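Local structure of geranylgeranyl pyrophosphate synthetase (Pyrococcus horikoshii, 1WY0) at residues I18-E24 and I69-V73; W206-V210 and M310-N315; R10-K14 and F52-T56; F214-D218 and I337-E341. The protein probably condenses isopentenyl diphosphate with allylic diphosphates to build geranylgeranyl diphosphate, the twenty-carbon precursor of archaeal membrane lipids. All coordinates share one frame; numbering follows the deposited sequence.

Contact 1: I18-E24 and I69-V73; sequences IDEKIFE and IYPAV
V73 supplies the main bump, its two methyls entering a hollow on helix 3-25 walled by I18, K21 and I22. CG2 of V73 settles 3.6 Å from K21 CB and close to the I18 backbone oxygen; V73 CG1, anti to the backbone N (chi1 168°), turns the other way and meets I22 CG1 at 3.8 Å. In the reverse sense I18 pushes CD1 between I69 and A72, 3.9 Å from I69 CD1 and 4.0 Å from A72 CB, with L55 of helix 49-57 closing round the same group. The two helices, inclined at 67°, are part of the all-helical polyprenyl synthetase fold, in which helix 69-90 carries the first aspartate-rich motif further along its length. K21 bends after CG, which rests 3.6 Å from I69 CG2 and over one face of the Y70 ring; its CD lies 3.6 Å from Y70 CZ. At the ring's edge and in its plane, E24 OE2 stands 2.6 Å from Y70 OH, the carboxylate turned 72° to the ring. The charge partner of that oxygen is R127, in a salt bridge, whereas E24 OE1 pairs more loosely with K21 NZ, at 3.6 Å.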
loop_
_atom_site.group_PDB
_atom_site.type_symbol
_atom_site.label_atom_id
_atom_site.label_comp_id
_atom_site.label_asym_id
_atom_site.label_seq_id
_atom_site.Cartn_x
_atom_site.Cartn_y
_atom_site.Cartn_z
ATOM N N ILE A 18 1.258 21.984 6.773
ATOM C CA ILE A 18 1.061 20.619 6.337
ATOM C C ILE A 18 1.803 20.356 5.043
ATOM O O ILE A 18 2.467 19.335 4.905
ATOM C CB ILE A 18 -0.437 20.335 6.165
ATOM C CG1 ILE A 18 -1.135 20.560 7.508
ATOM C CG2 ILE A 18 -0.655 18.919 5.641
ATOM C CD1 ILE A 18 -0.706 19.617 8.603
ATOM N N ASP A 19 1.718 21.289 4.103
ATOM C CA ASP A 19 2.385 21.100 2.826
ATOM C C ASP A 19 3.901 21.034 2.888
ATOM O O ASP A 19 4.511 20.286 2.134
ATOM C CB ASP A 19 1.942 22.168 1.820
ATOM C CG ASP A 19 0.612 21.827 1.179
ATOM O OD1 ASP A 19 0.351 20.620 1.000
ATOM O OD2 ASP A 19 -0.163 22.746 0.844
ATOM N N GLU A 20 4.518 21.805 3.775
ATOM C CA GLU A 20 5.970 21.759 3.884
ATOM C C GLU A 20 6.369 20.341 4.300
ATOM O O GLU A 20 7.272 19.744 3.720
ATOM C CB GLU A 20 6.465 22.768 4.927
ATOM C CG GLU A 20 6.340 24.235 4.505
ATOM C CD GLU A 20 6.864 25.194 5.565
ATOM O OE1 GLU A 20 7.754 26.015 5.236
ATOM O OE2 GLU A 20 6.399 25.121 6.728
ATOM N N LYS A 21 5.678 19.797 5.297
ATOM C CA LYS A 21 5.976 18.452 5.779
ATOM C C LYS A 21 5.747 17.382 4.719
ATOM O O LYS A 21 6.539 16.448 4.587
ATOM C CB LYS A 21 5.146 18.136 7.027
ATOM C CG LYS A 21 5.533 18.968 8.237
ATOM C CD LYS A 21 7.034 18.933 8.471
ATOM C CE LYS A 21 7.463 19.920 9.557
ATOM N NZ LYS A 21 8.947 19.939 9.710
ATOM N N ILE A 22 4.665 17.525 3.962
ATOM C CA ILE A 22 4.358 16.569 2.915
ATOM C C ILE A 22 5.484 16.488 1.900
ATOM O O ILE A 22 5.985 15.406 1.597
ATOM C CB ILE A 22 3.055 16.944 2.165
ATOM C CG1 ILE A 22 1.841 16.556 3.012
ATOM C CG2 ILE A 22 3.014 16.253 0.802
ATOM C CD1 ILE A 22 0.522 16.925 2.395
ATOM N N PHE A 23 5.895 17.637 1.383
ATOM C CA PHE A 23 6.936 17.652 0.375
ATOM C C PHE A 23 8.360 17.432 0.857
ATOM O O PHE A 23 9.284 17.378 0.053
ATOM C CB PHE A 23 6.816 18.928 -0.454
ATOM C CG PHE A 23 5.591 18.940 -1.326
ATOM C CD1 PHE A 23 5.429 17.981 -2.322
ATOM C CD2 PHE A 23 4.574 19.861 -1.115
ATOM C CE1 PHE A 23 4.276 17.933 -3.087
ATOM C CE2 PHE A 23 3.412 19.823 -1.876
ATOM C CZ PHE A 23 3.263 18.855 -2.865
ATOM N N GLU A 24 8.551 17.298 2.163
ATOM C CA GLU A 24 9.890 17.018 2.646
ATOM C C GLU A 24 9.960 15.499 2.751
ATOM O O GLU A 24 11.042 14.911 2.755
ATOM C CB GLU A 24 10.164 17.688 3.996
ATOM C CG GLU A 24 9.676 16.958 5.226
ATOM C CD GLU A 24 10.177 17.625 6.497
ATOM O OE1 GLU A 24 10.163 18.875 6.546
ATOM O OE2 GLU A 24 10.580 16.904 7.440
ATOM N N ILE A 69 1.029 17.631 13.637
ATOM C CA ILE A 69 1.328 17.943 12.234
ATOM C C ILE A 69 1.683 16.689 11.421
ATOM O O ILE A 69 1.127 16.394 10.369
ATOM C CB ILE A 69 2.495 18.934 12.191
ATOM C CG1 ILE A 69 2.063 20.299 12.736
ATOM C CG2 ILE A 69 2.932 19.148 10.731
ATOM C CD1 ILE A 69 0.919 20.911 11.919
ATOM N N TYR A 70 2.644 15.885 11.869
ATOM C CA TYR A 70 2.996 14.686 11.113
ATOM C C TYR A 70 1.861 13.666 11.062
ATOM O O TYR A 70 1.693 12.969 10.062
ATOM C CB TYR A 70 4.268 14.045 11.662
ATOM C CG TYR A 70 5.524 14.649 11.087
ATOM C CD1 TYR A 70 6.213 15.655 11.758
ATOM C CD2 TYR A 70 6.027 14.212 9.862
ATOM C CE1 TYR A 70 7.373 16.205 11.229
ATOM C CE2 TYR A 70 7.184 14.756 9.323
ATOM C CZ TYR A 70 7.857 15.753 10.014
ATOM O OH TYR A 70 9.015 16.282 9.486
ATOM N N PRO A 71 1.084 13.539 12.147
ATOM C CA PRO A 71 -0.022 12.578 12.118
ATOM C C PRO A 71 -1.097 13.046 11.140
ATOM O O PRO A 71 -1.813 12.235 10.554
ATOM C CB PRO A 71 -0.511 12.582 13.564
ATOM C CG PRO A 71 0.753 12.766 14.315
ATOM C CD PRO A 71 1.441 13.866 13.540
ATOM N N ALA A 72 -1.213 14.363 10.979
ATOM C CA ALA A 72 -2.184 14.938 10.053
ATOM C C ALA A 72 -1.643 14.701 8.647
ATOM O O ALA A 72 -2.399 14.435 7.716
ATOM C CB ALA A 72 -2.341 16.425 10.303
ATOM N N VAL A 73 -0.329 14.803 8.504
ATOM C CA VAL A 73 0.305 14.577 7.217
ATOM C C VAL A 73 0.076 13.130 6.791
ATOM O O VAL A 73 -0.196 12.853 5.629
ATOM C CB VAL A 73 1.820 14.872 7.288
ATOM C CG1 VAL A 73 2.526 14.358 6.033
ATOM C CG2 VAL A 73 2.043 16.374 7.424
#

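Contact 2: W206-V210 and M310-N315; sequences WGRNV and MIKKAN
The indole of W206 meets helix 299-315 with its pyrrole edge: A314 O and N315 OD1 both lie at that edge in the ring plane, while V210 CG2 from its own helix covers one face, off toward the rim. This is antiparallel helix packing, with the N-to-C directions 166° apart, and it joins helix 197-224 to helix 299-315 within the all-helical polyprenyl synthetase fold. W206 NE1 gives its hydrogen to N315 OD1 at 3.0 Å, moderately bent at 147°, and the amide is turned 31° from the ring. A314, small enough to let the backbones close in, puts CB 3.4 Å from W206 CD1, 3.8 Å from N209 CB and 4.0 Å from V210 CG2. L330 and A334 of helix 325-336 pack on the same indole. A leucine in place of W206 would probably leave N315 OD1 without its indole donor and open a gap beside A314 and A334. At the other end of the contact N209 turns its amide nitrogen back to S205 O, one turn earlier on the same helix, and its OD1 rests 3.4 Å from M310 CG.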
loop_
_atom_site.group_PDB
_atom_site.type_symbol
_atom_site.label_atom_id
_atom_site.label_comp_id
_atom_site.label_asym_id
_atom_site.label_seq_id
_atom_site.Cartn_x
_atom_site.Cartn_y
_atom_site.Cartn_z
ATOM N N TRP A 206 -18.466 12.928 14.949
ATOM C CA TRP A 206 -18.560 14.069 14.043
ATOM C C TRP A 206 -17.824 13.812 12.725
ATOM O O TRP A 206 -18.267 14.181 11.648
ATOM C CB TRP A 206 -17.960 15.284 14.751
ATOM C CG TRP A 206 -17.978 16.460 13.857
ATOM C CD1 TRP A 206 -18.994 17.436 13.763
ATOM C CD2 TRP A 206 -16.925 16.872 12.952
ATOM N NE1 TRP A 206 -18.684 18.431 12.891
ATOM C CE2 TRP A 206 -17.348 18.080 12.345
ATOM C CE3 TRP A 206 -15.690 16.326 12.605
ATOM C CZ2 TRP A 206 -16.537 18.709 11.418
ATOM C CZ3 TRP A 206 -14.878 16.959 11.677
ATOM C CH2 TRP A 206 -15.309 18.154 11.075
ATOM N N GLY A 207 -16.633 13.191 12.844
ATOM C CA GLY A 207 -15.854 12.892 11.645
ATOM C C GLY A 207 -16.553 11.843 10.777
ATOM O O GLY A 207 -16.633 11.942 9.559
ATOM N N ARG A 208 -17.035 10.788 11.454
ATOM C CA ARG A 208 -17.744 9.735 10.741
ATOM C C ARG A 208 -18.920 10.300 9.939
ATOM O O ARG A 208 -19.105 10.022 8.760
ATOM C CB ARG A 208 -18.252 8.732 11.775
ATOM C CG ARG A 208 -18.647 7.396 11.150
ATOM C CD ARG A 208 -17.517 6.808 10.301
ATOM N NE ARG A 208 -17.595 5.345 10.284
ATOM C CZ ARG A 208 -16.494 4.665 10.651
ATOM N NH1 ARG A 208 -15.405 5.315 11.024
ATOM N NH2 ARG A 208 -16.491 3.331 10.587
ATOM N N ASN A 209 -19.749 11.095 10.642
ATOM C CA ASN A 209 -20.950 11.641 10.021
ATOM C C ASN A 209 -20.628 12.640 8.906
ATOM O O ASN A 209 -21.282 12.695 7.873
ATOM C CB ASN A 209 -21.767 12.333 11.112
ATOM C CG ASN A 209 -22.678 11.329 11.767
ATOM O OD1 ASN A 209 -23.618 10.820 11.167
ATOM N ND2 ASN A 209 -22.382 11.045 13.047
ATOM N N VAL A 210 -19.637 13.494 9.125
ATOM C CA VAL A 210 -19.289 14.495 8.134
ATOM C C VAL A 210 -18.706 13.803 6.904
ATOM O O VAL A 210 -19.081 14.111 5.773
ATOM C CB VAL A 210 -18.272 15.508 8.705
ATOM C CG1 VAL A 210 -17.680 16.355 7.589
ATOM C CG2 VAL A 210 -18.963 16.403 9.705
ATOM N N MET A 310 -27.253 13.952 9.228
ATOM C CA MET A 310 -25.943 13.542 9.719
ATOM C C MET A 310 -25.109 14.759 10.109
ATOM O O MET A 310 -24.324 14.717 11.053
ATOM C CB MET A 310 -25.222 12.728 8.646
ATOM C CG MET A 310 -25.757 11.319 8.509
ATOM S SD MET A 310 -25.170 10.503 7.030
ATOM C CE MET A 310 -23.575 9.962 7.583
ATOM N N ILE A 311 -25.279 15.843 9.361
ATOM C CA ILE A 311 -24.572 17.081 9.639
ATOM C C ILE A 311 -25.073 17.636 10.973
ATOM O O ILE A 311 -24.288 18.061 11.819
ATOM C CB ILE A 311 -24.831 18.122 8.529
ATOM C CG1 ILE A 311 -24.017 17.767 7.286
ATOM C CG2 ILE A 311 -24.478 19.514 9.018
ATOM C CD1 ILE A 311 -22.598 17.310 7.581
ATOM N N LYS A 312 -26.389 17.632 11.151
ATOM C CA LYS A 312 -26.976 18.134 12.387
ATOM C C LYS A 312 -26.508 17.276 13.554
ATOM O O LYS A 312 -26.098 17.791 14.585
ATOM C CB LYS A 312 -28.502 18.109 12.304
ATOM C CG LYS A 312 -29.095 19.150 11.360
ATOM C CD LYS A 312 -28.692 20.576 11.735
ATOM C CE LYS A 312 -29.419 21.594 10.851
ATOM N NZ LYS A 312 -29.041 23.015 11.134
ATOM N N LYS A 313 -26.558 15.960 13.380
ATOM C CA LYS A 313 -26.128 15.058 14.437
ATOM C C LYS A 313 -24.659 15.249 14.775
ATOM O O LYS A 313 -24.277 15.194 15.939
ATOM C CB LYS A 313 -26.365 13.603 14.035
ATOM C CG LYS A 313 -25.583 12.615 14.889
ATOM C CD LYS A 313 -26.268 12.400 16.236
ATOM C CE LYS A 313 -25.463 11.489 17.162
ATOM N NZ LYS A 313 -25.356 12.035 18.546
ATOM N N ALA A 314 -23.836 15.473 13.757
ATOM C CA ALA A 314 -22.399 15.655 13.956
ATOM C C ALA A 314 -22.072 16.859 14.833
ATOM O O ALA A 314 -21.337 16.742 15.810
ATOM C CB ALA A 314 -21.704 15.793 12.616
ATOM N N ASN A 315 -22.601 18.020 14.471
ATOM C CA ASN A 315 -22.361 19.234 15.241
ATOM C C ASN A 315 -23.020 19.124 16.616
ATOM O O ASN A 315 -22.438 19.519 17.622
ATOM C CB ASN A 315 -22.907 20.447 14.491
ATOM C CG ASN A 315 -22.114 20.762 13.237
ATOM O OD1 ASN A 315 -20.925 20.452 13.147
ATOM N ND2 ASN A 315 -22.771 21.368 12.254
#

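Contact 3: R10-K14 and F52-T56; sequences RIKEK and FVVLT
F52 O is gripped by two donors from T56, one turn on in the same helix: the backbone N at 2.8 Å and the hydroxyl OG1 at 2.6 Å, arriving from opposite faces of the carbonyl plane. The hydroxyl bond holds OG1 over the centre of the F52 ring, 3.2 Å above it, and the ring's other face is turned to helix 3-25. There the N-terminal helix crosses helix 49-57 at 92°, a nearly perpendicular helix-on-helix packing within the all-helical polyprenyl synthetase fold. I11 makes the central contact, a CH-pi interaction in which CG1 stands 3.5 Å from the ring centroid and only 8° off the normal, so that F52 is sandwiched between an aliphatic branch and a hydroxyl. F52 reaches this place because its CG is anti to the backbone N (chi1 -177°), which carries the ring out toward I11. An alanine in place of F52 is likely to open a gap beneath I11 and leave T56 OG1 without the ring it now covers. R10 bends back over the contact to put NH2 3.5 Å from F52 CE1, while its NE makes a salt bridge to D329, which ties the guanidinium to helix 325-336. K14 comes to the edge of the ring, near its plane, with CG 3.8 Å from F52 CD1. Beyond it the lysine chain runs on beside R10 and crosses toward L55, K14 CD lying 4.2 Å from L55 CD1.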
loop_
_atom_site.group_PDB
_atom_site.type_symbol
_atom_site.label_atom_id
_atom_site.label_comp_id
_atom_site.label_asym_id
_atom_site.label_seq_id
_atom_site.Cartn_x
_atom_site.Cartn_y
_atom_site.Cartn_z
ATOM N N ARG A 10 -8.432 30.240 7.225
ATOM C CA ARG A 10 -7.783 29.480 8.268
ATOM C C ARG A 10 -7.286 28.165 7.701
ATOM O O ARG A 10 -6.134 27.785 7.864
ATOM C CB ARG A 10 -8.803 29.217 9.376
ATOM C CG ARG A 10 -9.119 30.476 10.183
ATOM C CD ARG A 10 -9.015 30.237 11.694
ATOM N NE ARG A 10 -9.206 28.819 12.012
ATOM C CZ ARG A 10 -8.101 28.068 12.166
ATOM N NH1 ARG A 10 -6.904 28.610 12.026
ATOM N NH2 ARG A 10 -8.218 26.779 12.493
ATOM N N ILE A 11 -8.195 27.465 7.030
ATOM C CA ILE A 11 -7.886 26.184 6.409
ATOM C C ILE A 11 -6.636 26.320 5.554
ATOM O O ILE A 11 -5.700 25.529 5.678
ATOM C CB ILE A 11 -9.048 25.708 5.510
ATOM C CG1 ILE A 11 -10.272 25.402 6.364
ATOM C CG2 ILE A 11 -8.633 24.476 4.714
ATOM C CD1 ILE A 11 -11.519 25.109 5.551
ATOM N N LYS A 12 -6.625 27.337 4.695
ATOM C CA LYS A 12 -5.493 27.590 3.808
ATOM C C LYS A 12 -4.252 27.962 4.606
ATOM O O LYS A 12 -3.127 27.741 4.157
ATOM C CB LYS A 12 -5.822 28.721 2.833
ATOM C CG LYS A 12 -4.771 28.935 1.753
ATOM C CD LYS A 12 -5.117 30.135 0.882
ATOM C CE LYS A 12 -4.315 30.137 -0.416
ATOM N NZ LYS A 12 -5.075 29.583 -1.575
ATOM N N GLU A 13 -4.469 28.537 5.786
ATOM C CA GLU A 13 -3.378 28.945 6.665
ATOM C C GLU A 13 -2.656 27.710 7.196
ATOM O O GLU A 13 -1.425 27.643 7.187
ATOM C CB GLU A 13 -3.935 29.763 7.834
ATOM C CG GLU A 13 -2.905 30.552 8.609
ATOM C CD GLU A 13 -3.457 31.085 9.922
ATOM O OE1 GLU A 13 -4.348 31.967 9.889
ATOM O OE2 GLU A 13 -2.996 30.619 10.989
ATOM N N LYS A 14 -3.432 26.737 7.663
ATOM C CA LYS A 14 -2.880 25.492 8.192
ATOM C C LYS A 14 -2.244 24.656 7.077
ATOM O O LYS A 14 -1.234 23.988 7.287
ATOM C CB LYS A 14 -3.980 24.676 8.879
ATOM C CG LYS A 14 -4.682 25.387 10.028
ATOM C CD LYS A 14 -3.875 25.281 11.312
ATOM C CE LYS A 14 -4.658 25.781 12.519
ATOM N NZ LYS A 14 -3.910 25.564 13.789
ATOM N N PHE A 52 -6.715 19.428 8.219
ATOM C CA PHE A 52 -7.300 20.556 8.937
ATOM C C PHE A 52 -8.150 20.048 10.092
ATOM O O PHE A 52 -8.146 20.620 11.177
ATOM C CB PHE A 52 -8.176 21.403 8.005
ATOM C CG PHE A 52 -8.752 22.634 8.664
ATOM C CD1 PHE A 52 -7.938 23.712 8.992
ATOM C CD2 PHE A 52 -10.106 22.706 8.968
ATOM C CE1 PHE A 52 -8.465 24.843 9.610
ATOM C CE2 PHE A 52 -10.645 23.834 9.588
ATOM C CZ PHE A 52 -9.820 24.906 9.909
ATOM N N VAL A 53 -8.882 18.967 9.860
ATOM C CA VAL A 53 -9.723 18.409 10.900
ATOM C C VAL A 53 -8.850 17.877 12.021
ATOM O O VAL A 53 -9.222 17.934 13.195
ATOM C CB VAL A 53 -10.614 17.294 10.333
ATOM C CG1 VAL A 53 -11.346 16.561 11.453
ATOM C CG2 VAL A 53 -11.610 17.906 9.372
ATOM N N VAL A 54 -7.675 17.378 11.662
ATOM C CA VAL A 54 -6.756 16.852 12.654
ATOM C C VAL A 54 -6.307 17.972 13.599
ATOM O O VAL A 54 -6.612 17.949 14.791
ATOM C CB VAL A 54 -5.502 16.230 11.992
ATOM C CG1 VAL A 54 -4.552 15.730 13.061
ATOM C CG2 VAL A 54 -5.908 15.078 11.068
ATOM N N LEU A 55 -5.581 18.944 13.052
ATOM C CA LEU A 55 -5.072 20.069 13.831
ATOM C C LEU A 55 -6.183 20.842 14.535
ATOM O O LEU A 55 -6.013 21.275 15.667
ATOM C CB LEU A 55 -4.269 21.018 12.933
ATOM C CG LEU A 55 -3.130 20.358 12.151
ATOM C CD1 LEU A 55 -2.397 21.398 11.319
ATOM C CD2 LEU A 55 -2.179 19.674 13.113
ATOM N N THR A 56 -7.317 21.015 13.866
ATOM C CA THR A 56 -8.430 21.738 14.466
ATOM C C THR A 56 -9.050 20.931 15.599
ATOM O O THR A 56 -9.533 21.502 16.577
ATOM C CB THR A 56 -9.531 22.064 13.433
ATOM O OG1 THR A 56 -8.971 22.833 12.363
ATOM C CG2 THR A 56 -10.644 22.873 14.081
#

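Contact 4: F214-D218 and I337-E341; sequences FQIWD and IVERE
D218 and R340 form a salt bridge that gathers on one carboxylate oxygen. D218 OD1 accepts from R340 NH2 and, weakly, from R340 NH1 at 2.8 Å; the modelled 2.4 Å between R340 NH2 and D218 OD1 is doubtfully short. The carboxylate stands almost perpendicular to the guanidinium, 86° between their planes. A separate hydrogen bond ties W217 to the same residue: the indole NE1 donates to R340 O at 3.0 Å and 162°, the oxygen lying in the ring plane but NE1 above the carbonyl plane. R340 is thus held at both backbone and tip, and its NE adds a weak bond back to I337 O. With CG tucked between the backbone N and carbonyl carbon (chi1 71°), its extended chain runs back past the indole, whose CD1 sits over the centre of the guanidinium face. D218 opens the DDVLD sequence of helix 197-224, the second aspartate-rich motif of polyprenyl synthetases, which in relatives binds diphosphate through magnesium; the C-terminal tail thus probably reaches the active-site edge. Outward from the charges, V338 covers one face of the indole: its O lies over the six-membered part, 3.0 Å from W217 CZ2, its CA makes a CH-pi contact 4.0 Å from the W217 five-membered ring centroid, and its CG2 is 3.8 Å from W217 CE3. I337 CG2 packs 3.8 Å from F214 CA, while the F214 ring crosses the guanidinium at about a right angle, its CE1 3.4 Å from R340 NH2.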
loop_
_atom_site.group_PDB
_atom_site.type_symbol
_atom_site.label_atom_id
_atom_site.label_comp_id
_atom_site.label_asym_id
_atom_site.label_seq_id
_atom_site.Cartn_x
_atom_site.Cartn_y
_atom_site.Cartn_z
ATOM N N PHE A 214 -20.630 14.311 3.314
ATOM C CA PHE A 214 -19.805 14.900 2.271
ATOM C C PHE A 214 -20.131 14.295 0.908
ATOM O O PHE A 214 -20.575 14.971 -0.012
ATOM C CB PHE A 214 -18.338 14.642 2.617
ATOM C CG PHE A 214 -17.458 15.119 1.500
ATOM C CD1 PHE A 214 -17.482 16.459 1.131
ATOM C CD2 PHE A 214 -16.619 14.230 0.850
ATOM C CE1 PHE A 214 -16.657 16.907 0.110
ATOM C CE2 PHE A 214 -15.792 14.688 -0.172
ATOM C CZ PHE A 214 -15.806 16.027 -0.545
ATOM N N GLN A 215 -19.811 13.006 0.882
ATOM C CA GLN A 215 -19.956 12.230 -0.337
ATOM C C GLN A 215 -21.410 12.198 -0.808
ATOM O O GLN A 215 -21.684 12.374 -1.991
ATOM C CB GLN A 215 -19.437 10.804 -0.132
ATOM C CG GLN A 215 -19.385 10.009 -1.428
ATOM C CD GLN A 215 -18.537 10.706 -2.480
ATOM O OE1 GLN A 215 -17.344 10.932 -2.275
ATOM N NE2 GLN A 215 -19.153 11.069 -3.601
ATOM N N ILE A 216 -22.343 11.984 0.114
ATOM C CA ILE A 216 -23.758 11.949 -0.249
ATOM C C ILE A 216 -24.195 13.265 -0.888
ATOM O O ILE A 216 -24.951 13.268 -1.857
ATOM C CB ILE A 216 -24.664 11.686 0.982
ATOM C CG1 ILE A 216 -24.439 10.268 1.515
ATOM C CG2 ILE A 216 -26.141 11.886 0.594
ATOM C CD1 ILE A 216 -25.036 10.053 2.901
ATOM N N TRP A 217 -23.721 14.381 -0.344
ATOM C CA TRP A 217 -24.073 15.689 -0.882
ATOM C C TRP A 217 -23.445 15.901 -2.263
ATOM O O TRP A 217 -24.020 16.582 -3.118
ATOM C CB TRP A 217 -23.627 16.794 0.084
ATOM C CG TRP A 217 -24.168 18.146 -0.270
ATOM C CD1 TRP A 217 -23.478 19.200 -0.803
ATOM C CD2 TRP A 217 -25.523 18.587 -0.122
ATOM N NE1 TRP A 217 -24.324 20.273 -0.995
ATOM C CE2 TRP A 217 -25.584 19.922 -0.585
ATOM C CE3 TRP A 217 -26.694 17.983 0.359
ATOM C CZ2 TRP A 217 -26.771 20.665 -0.582
ATOM C CZ3 TRP A 217 -27.877 18.723 0.365
ATOM C CH2 TRP A 217 -27.904 20.053 -0.105
ATOM N N ASP A 218 -22.265 15.329 -2.484
ATOM C CA ASP A 218 -21.611 15.451 -3.784
ATOM C C ASP A 218 -22.434 14.720 -4.823
ATOM O O ASP A 218 -22.632 15.222 -5.930
ATOM C CB ASP A 218 -20.198 14.862 -3.755
ATOM C CG ASP A 218 -19.179 15.848 -3.251
ATOM O OD1 ASP A 218 -19.580 16.992 -2.937
ATOM O OD2 ASP A 218 -17.984 15.488 -3.171
ATOM N N ILE A 337 -20.096 21.986 4.223
ATOM C CA ILE A 337 -20.051 20.790 3.415
ATOM C C ILE A 337 -21.434 20.369 2.896
ATOM O O ILE A 337 -21.566 19.550 1.999
ATOM C CB ILE A 337 -19.434 19.692 4.270
ATOM C CG1 ILE A 337 -17.917 19.670 4.069
ATOM C CG2 ILE A 337 -19.998 18.326 3.844
ATOM C CD1 ILE A 337 -17.232 18.643 4.973
ATOM N N VAL A 338 -22.495 20.933 3.522
ATOM C CA VAL A 338 -23.853 20.533 3.126
ATOM C C VAL A 338 -24.710 21.682 2.554
ATOM O O VAL A 338 -25.871 21.506 2.201
ATOM C CB VAL A 338 -24.564 19.907 4.327
ATOM C CG1 VAL A 338 -24.858 20.973 5.384
ATOM C CG2 VAL A 338 -25.866 19.266 3.872
ATOM N N GLU A 339 -24.129 22.896 2.494
ATOM C CA GLU A 339 -24.903 24.035 2.000
ATOM C C GLU A 339 -24.422 24.517 0.624
ATOM O O GLU A 339 -25.119 25.234 -0.082
ATOM C CB GLU A 339 -24.799 25.174 3.022
ATOM C CG GLU A 339 -25.882 25.094 4.102
ATOM C CD GLU A 339 -25.774 26.303 4.999
ATOM O OE1 GLU A 339 -24.670 26.796 5.185
ATOM O OE2 GLU A 339 -26.804 26.756 5.498
ATOM N N ARG A 340 -23.172 24.109 0.340
ATOM C CA ARG A 340 -22.533 24.515 -0.904
ATOM C C ARG A 340 -23.253 23.949 -2.131
ATOM O O ARG A 340 -24.147 23.113 -2.045
ATOM C CB ARG A 340 -21.103 23.981 -0.878
ATOM C CG ARG A 340 -21.064 22.459 -1.046
ATOM C CD ARG A 340 -19.648 21.890 -0.900
ATOM N NE ARG A 340 -19.694 20.516 -0.387
ATOM C CZ ARG A 340 -19.608 19.516 -1.283
ATOM N NH1 ARG A 340 -19.488 19.787 -2.568
ATOM N NH2 ARG A 340 -19.645 18.246 -0.868
ATOM N N GLU A 341 -22.855 24.478 -3.304
ATOM C CA GLU A 341 -23.285 23.878 -4.564
ATOM C C GLU A 341 -22.081 23.538 -5.444
ATOM O O GLU A 341 -20.928 23.710 -5.065
ATOM C CB GLU A 341 -24.201 24.860 -5.304
ATOM C CG GLU A 341 -24.211 24.619 -6.819
ATOM C CD GLU A 341 -25.634 24.640 -7.341
ATOM O OE1 GLU A 341 -26.548 24.434 -6.556
ATOM O OE2 GLU A 341 -25.820 24.891 -8.533
#

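In the fold
Contacts 1 and 3 are buried and share helix 3-25, which lies against helix 69-90 in one and helix 49-57 in the other; L55 bridges them by packing on I18 and I69. Contacts 2 and 4, only partly buried, lie along helix 197-224 and touch where V210 meets I337 and I311 meets V338. The two pairs join through W206 against V53. Contacts 1 and 4 sit on opposite sides of the chain's centre, about 26 Å between the contact centres. Packing of aliphatic groups and rings dominates 1 and 3, with E24 and R10 turned to charged partners outside the segments; one indole bond crosses in 2, whereas an indole bond and a salt bridge together hold the irregular tail in 4.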